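Local structure of MATE family efflux transporter (Vibrio cholerae, 6IDP) at residues M17-L28 with T160-S171. The protein probably exports drugs and other toxic compounds across the bacterial membrane as a MATE-family multidrug transporter, in a cycle coupled to protons. Residues are numbered along the deposited sequence; the frame is centred on the assembly and turned at random.
Sequences MTWPMLFGVLSL and TLLPGTLMMVTS. With OLC ((2R)-2,3-dihydroxypropyl (9Z)-octadec-9-enoate), chain M; OLC ((2R)-2,3-dihydroxypropyl (9Z)-octadec-9-enoate), chain P.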
loop_
_atom_site.group_PDB
_atom_site.type_symbol
_atom_site.label_atom_id
_atom_site.label_comp_id
_atom_site.label_asym_id
_atom_site.label_seq_id
_atom_site.Cartn_x
_atom_site.Cartn_y
_atom_site.Cartn_z
ATOM N N MET A 17 -3.414 6.500 -16.746
ATOM C CA MET A 17 -3.999 6.281 -15.430
ATOM C C MET A 17 -2.929 6.052 -14.365
ATOM O O MET A 17 -3.110 6.422 -13.208
ATOM C CB MET A 17 -4.958 5.089 -15.460
ATOM C CG MET A 17 -6.285 5.360 -16.150
ATOM S SD MET A 17 -7.454 6.260 -15.115
ATOM C CE MET A 17 -7.727 5.076 -13.797
ATOM N N THR A 18 -1.815 5.445 -14.766
ATOM C CA THR A 18 -0.827 4.967 -13.805
ATOM C C THR A 18 0.226 6.007 -13.413
ATOM O O THR A 18 0.548 6.140 -12.232
ATOM C CB THR A 18 -0.104 3.709 -14.334
ATOM O OG1 THR A 18 -1.064 2.670 -14.560
ATOM C CG2 THR A 18 0.930 3.219 -13.331
ATOM N N TRP A 19 0.757 6.753 -14.378
ATOM C CA TRP A 19 1.853 7.673 -14.067
ATOM C C TRP A 19 1.517 8.751 -13.012
ATOM O O TRP A 19 2.408 9.145 -12.261
ATOM C CB TRP A 19 2.396 8.330 -15.352
ATOM C CG TRP A 19 1.558 9.420 -15.955
ATOM C CD1 TRP A 19 0.719 9.313 -17.027
ATOM C CD2 TRP A 19 1.503 10.792 -15.540
ATOM N NE1 TRP A 19 0.136 10.527 -17.296
ATOM C CE2 TRP A 19 0.598 11.450 -16.397
ATOM C CE3 TRP A 19 2.124 11.524 -14.523
ATOM C CZ2 TRP A 19 0.300 12.805 -16.265
ATOM C CZ3 TRP A 19 1.825 12.865 -14.395
ATOM C CH2 TRP A 19 0.922 13.494 -15.261
ATOM N N PRO A 20 0.254 9.231 -12.933
ATOM C CA PRO A 20 0.040 10.167 -11.821
ATOM C C PRO A 20 0.145 9.499 -10.452
ATOM O O PRO A 20 0.548 10.146 -9.486
ATOM C CB PRO A 20 -1.386 10.681 -12.055
ATOM C CG PRO A 20 -1.665 10.421 -13.484
ATOM C CD PRO A 20 -0.933 9.156 -13.807
ATOM N N MET A 21 -0.226 8.224 -10.374
ATOM C CA MET A 21 -0.130 7.488 -9.120
ATOM C C MET A 21 1.329 7.194 -8.797
ATOM O O MET A 21 1.710 7.113 -7.633
ATOM C CB MET A 21 -0.938 6.189 -9.181
ATOM C CG MET A 21 -2.444 6.399 -9.281
ATOM S SD MET A 21 -3.087 7.574 -8.070
ATOM C CE MET A 21 -2.679 6.765 -6.528
ATOM N N LEU A 22 2.139 7.037 -9.839
ATOM C CA LEU A 22 3.576 6.879 -9.672
ATOM C C LEU A 22 4.177 8.122 -9.029
ATOM O O LEU A 22 4.916 8.029 -8.049
ATOM C CB LEU A 22 4.251 6.603 -11.018
ATOM C CG LEU A 22 5.773 6.454 -10.988
ATOM C CD1 LEU A 22 6.172 5.263 -10.133
ATOM C CD2 LEU A 22 6.331 6.322 -12.397
ATOM N N PHE A 23 3.847 9.284 -9.585
ATOM C CA PHE A 23 4.367 10.552 -9.082
ATOM C C PHE A 23 3.836 10.841 -7.684
ATOM O O PHE A 23 4.544 11.401 -6.849
ATOM C CB PHE A 23 4.011 11.706 -10.026
ATOM C CG PHE A 23 4.858 11.766 -11.268
ATOM C CD1 PHE A 23 5.739 10.743 -11.583
ATOM C CD2 PHE A 23 4.781 12.858 -12.118
ATOM C CE1 PHE A 23 6.517 10.803 -12.727
ATOM C CE2 PHE A 23 5.559 12.926 -13.261
ATOM C CZ PHE A 23 6.427 11.896 -13.565
ATOM N N GLY A 24 2.587 10.458 -7.439
ATOM C CA GLY A 24 1.980 10.628 -6.132
ATOM C C GLY A 24 2.733 9.866 -5.059
ATOM O O GLY A 24 3.072 10.420 -4.015
ATOM N N VAL A 25 2.993 8.591 -5.324
ATOM C CA VAL A 25 3.732 7.742 -4.397
ATOM C C VAL A 25 5.168 8.239 -4.217
ATOM O O VAL A 25 5.675 8.299 -3.098
ATOM C CB VAL A 25 3.743 6.275 -4.877
ATOM C CG1 VAL A 25 4.687 5.434 -4.032
ATOM C CG2 VAL A 25 2.340 5.703 -4.835
ATOM N N LEU A 26 5.809 8.607 -5.325
ATOM C CA LEU A 26 7.177 9.121 -5.301
ATOM C C LEU A 26 7.301 10.416 -4.504
ATOM O O LEU A 26 8.253 10.593 -3.741
ATOM C CB LEU A 26 7.687 9.346 -6.726
ATOM C CG LEU A 26 8.132 8.106 -7.501
ATOM C CD1 LEU A 26 8.424 8.457 -8.949
ATOM C CD2 LEU A 26 9.351 7.482 -6.848
ATOM N N SER A 27 6.348 11.323 -4.692
ATOM C CA SER A 27 6.337 12.575 -3.945
ATOM C C SER A 27 6.142 12.283 -2.462
ATOM O O SER A 27 6.749 12.923 -1.604
ATOM C CB SER A 27 5.235 13.506 -4.457
ATOM O OG SER A 27 3.950 12.968 -4.196
ATOM N N LEU A 28 5.295 11.298 -2.180
ATOM C CA LEU A 28 5.021 10.863 -0.819
ATOM C C LEU A 28 6.278 10.334 -0.125
ATOM O O LEU A 28 6.578 10.714 1.007
ATOM C CB LEU A 28 3.925 9.793 -0.824
ATOM C CG LEU A 28 3.566 9.119 0.498
ATOM C CD1 LEU A 28 3.216 10.161 1.541
ATOM C CD2 LEU A 28 2.412 8.147 0.299
ATOM N N THR A 160 -7.290 9.389 -11.638
ATOM C CA THR A 160 -6.081 9.256 -10.829
ATOM C C THR A 160 -5.251 10.541 -10.840
ATOM O O THR A 160 -4.401 10.747 -9.975
ATOM C CB THR A 160 -5.196 8.088 -11.313
ATOM O OG1 THR A 160 -4.902 8.253 -12.705
ATOM C CG2 THR A 160 -5.902 6.757 -11.102
ATOM N N LEU A 161 -5.503 11.402 -11.823
ATOM C CA LEU A 161 -4.740 12.637 -11.971
ATOM C C LEU A 161 -4.917 13.550 -10.762
ATOM O O LEU A 161 -3.946 14.107 -10.250
ATOM C CB LEU A 161 -5.152 13.373 -13.251
ATOM C CG LEU A 161 -4.373 14.647 -13.597
ATOM C CD1 LEU A 161 -2.884 14.351 -13.707
ATOM C CD2 LEU A 161 -4.893 15.263 -14.887
ATOM N N LEU A 162 -6.156 13.695 -10.304
ATOM C CA LEU A 162 -6.449 14.575 -9.176
ATOM C C LEU A 162 -5.860 14.055 -7.852
ATOM O O LEU A 162 -5.206 14.818 -7.142
ATOM C CB LEU A 162 -7.962 14.794 -9.046
ATOM C CG LEU A 162 -8.449 15.723 -7.931
ATOM C CD1 LEU A 162 -7.818 17.101 -8.057
ATOM C CD2 LEU A 162 -9.968 15.822 -7.961
ATOM N N PRO A 163 -6.084 12.769 -7.510
ATOM C CA PRO A 163 -5.402 12.296 -6.298
ATOM C C PRO A 163 -3.882 12.299 -6.431
ATOM O O PRO A 163 -3.192 12.610 -5.461
ATOM C CB PRO A 163 -5.930 10.864 -6.124
ATOM C CG PRO A 163 -6.501 10.487 -7.439
ATOM C CD PRO A 163 -7.019 11.755 -8.031
ATOM N N GLY A 164 -3.372 11.962 -7.610
ATOM C CA GLY A 164 -1.939 11.955 -7.841
ATOM C C GLY A 164 -1.331 13.331 -7.650
ATOM O O GLY A 164 -0.296 13.488 -7.001
ATOM N N THR A 165 -1.993 14.336 -8.214
ATOM C CA THR A 165 -1.540 15.715 -8.109
ATOM C C THR A 165 -1.568 16.202 -6.662
ATOM O O THR A 165 -0.632 16.855 -6.201
ATOM C CB THR A 165 -2.404 16.644 -8.988
ATOM O OG1 THR A 165 -2.172 16.338 -10.368
ATOM C CG2 THR A 165 -2.061 18.105 -8.740
ATOM N N LEU A 166 -2.636 15.869 -5.944
ATOM C CA LEU A 166 -2.790 16.322 -4.566
ATOM C C LEU A 166 -1.811 15.635 -3.616
ATOM O O LEU A 166 -1.421 16.214 -2.603
ATOM C CB LEU A 166 -4.223 16.105 -4.086
ATOM C CG LEU A 166 -5.249 17.110 -4.615
ATOM C CD1 LEU A 166 -6.595 16.898 -3.948
ATOM C CD2 LEU A 166 -4.766 18.539 -4.411
ATOM N N MET A 167 -1.421 14.406 -3.939
ATOM C CA MET A 167 -0.398 13.722 -3.155
ATOM C C MET A 167 0.920 14.478 -3.255
ATOM O O MET A 167 1.660 14.574 -2.279
ATOM C CB MET A 167 -0.223 12.273 -3.615
ATOM C CG MET A 167 -1.380 11.366 -3.240
ATOM S SD MET A 167 -1.275 9.741 -4.017
ATOM C CE MET A 167 0.077 9.013 -3.100
ATOM N N MET A 168 1.205 15.021 -4.433
ATOM C CA MET A 168 2.396 15.842 -4.612
ATOM C C MET A 168 2.281 17.132 -3.808
ATOM O O MET A 168 3.231 17.544 -3.142
ATOM C CB MET A 168 2.628 16.157 -6.092
ATOM C CG MET A 168 2.851 14.923 -6.955
ATOM S SD MET A 168 3.853 15.226 -8.429
ATOM C CE MET A 168 2.727 16.185 -9.437
ATOM N N VAL A 169 1.109 17.756 -3.865
ATOM C CA VAL A 169 0.877 19.024 -3.180
ATOM C C VAL A 169 1.004 18.886 -1.664
ATOM O O VAL A 169 1.692 19.676 -1.019
ATOM C CB VAL A 169 -0.511 19.598 -3.524
ATOM C CG1 VAL A 169 -0.806 20.824 -2.675
ATOM C CG2 VAL A 169 -0.583 19.941 -5.004
ATOM N N THR A 170 0.350 17.876 -1.097
ATOM C CA THR A 170 0.396 17.670 0.346
ATOM C C THR A 170 1.790 17.242 0.807
ATOM O O THR A 170 2.207 17.571 1.917
ATOM C CB THR A 170 -0.644 16.625 0.806
ATOM O OG1 THR A 170 -0.401 15.378 0.146
ATOM C CG2 THR A 170 -2.057 17.102 0.490
ATOM N N SER A 171 2.507 16.515 -0.047
ATOM C CA SER A 171 3.877 16.101 0.257
ATOM C C SER A 171 4.812 17.298 0.371
ATOM O O SER A 171 5.608 17.388 1.304
ATOM C CB SER A 171 4.407 15.140 -0.810
ATOM O OG SER A 171 3.687 13.923 -0.807
HETATM C C18 OLC M . 7.165 8.452 -16.348
HETATM C C10 OLC M . 0.890 13.686 -20.045
HETATM C C17 OLC M . 5.887 9.262 -16.328
HETATM C C11 OLC M . 1.827 12.661 -20.646
HETATM C C16 OLC M . 5.940 10.319 -17.410
HETATM C C12 OLC M . 2.504 11.876 -19.543
HETATM C C15 OLC M . 4.621 11.062 -17.468
HETATM C C13 OLC M . 3.365 12.806 -18.716
HETATM C C14 OLC M . 4.723 12.182 -18.482
HETATM C C18 OLC P . 4.249 4.642 -15.360
HETATM C C10 OLC P . 3.048 0.640 -21.453
HETATM C C9 OLC P . 3.288 1.078 -22.709
HETATM C C17 OLC P . 4.845 3.373 -15.932
HETATM C C11 OLC P . 1.742 0.964 -20.756
HETATM C C8 OLC P . 2.257 1.900 -23.457
HETATM C C16 OLC P . 3.978 2.866 -17.066
HETATM C C12 OLC P . 1.585 0.118 -19.510
HETATM C C7 OLC P . 2.926 2.667 -24.579
HETATM C C15 OLC P . 2.780 2.134 -16.504
HETATM C C13 OLC P . 2.521 0.600 -18.422
HETATM C C6 OLC P . 2.634 2.012 -25.912
HETATM C C14 OLC P . 1.871 1.718 -17.639
HETATM C C5 OLC P . 1.208 2.304 -26.326
#
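Gly24 and Gly164 bring helices 5-39 and 161-184 together, their CA atoms 4.5 Å apart. The short segment axes approach to 7.6 Å and run nearly parallel, crossing at 17°. Gly164 CA lies 3.5 Å from Pro20 O in a CA-H...O contact. Beside this glycine pair, Met167 is a knob in a hole formed by Met21, Gly24, Ser27 and Leu28; its chain runs extended to SD and then bends (chi3 72°), laying CE 3.4 Å from Gly24 C. At one end Thr160 OG1 donates to Met17 O over 2.6 Å, 17° from the carbonyl plane. Pro20 has no N-H to give to the preceding turn, and helix 5-39 kinks there. At the other end the serines bond within their own helices, Ser27 OG to Gly24 O (2.7 Å) and Ser171 OG to Met167 O (2.6 Å). Farther out, a monoolein chain lies across the face of Trp19 opposite Pro20 CD; Tyr151 of helix 124-156 packs on Met167, and Met288 of helix 281-299 on Met21. With one hydrogen bond across the contact, from Thr160 just before helix 161-184, close packing of glycines, methionines, Pro20 and internally bonded serines chiefly joins these membrane helices.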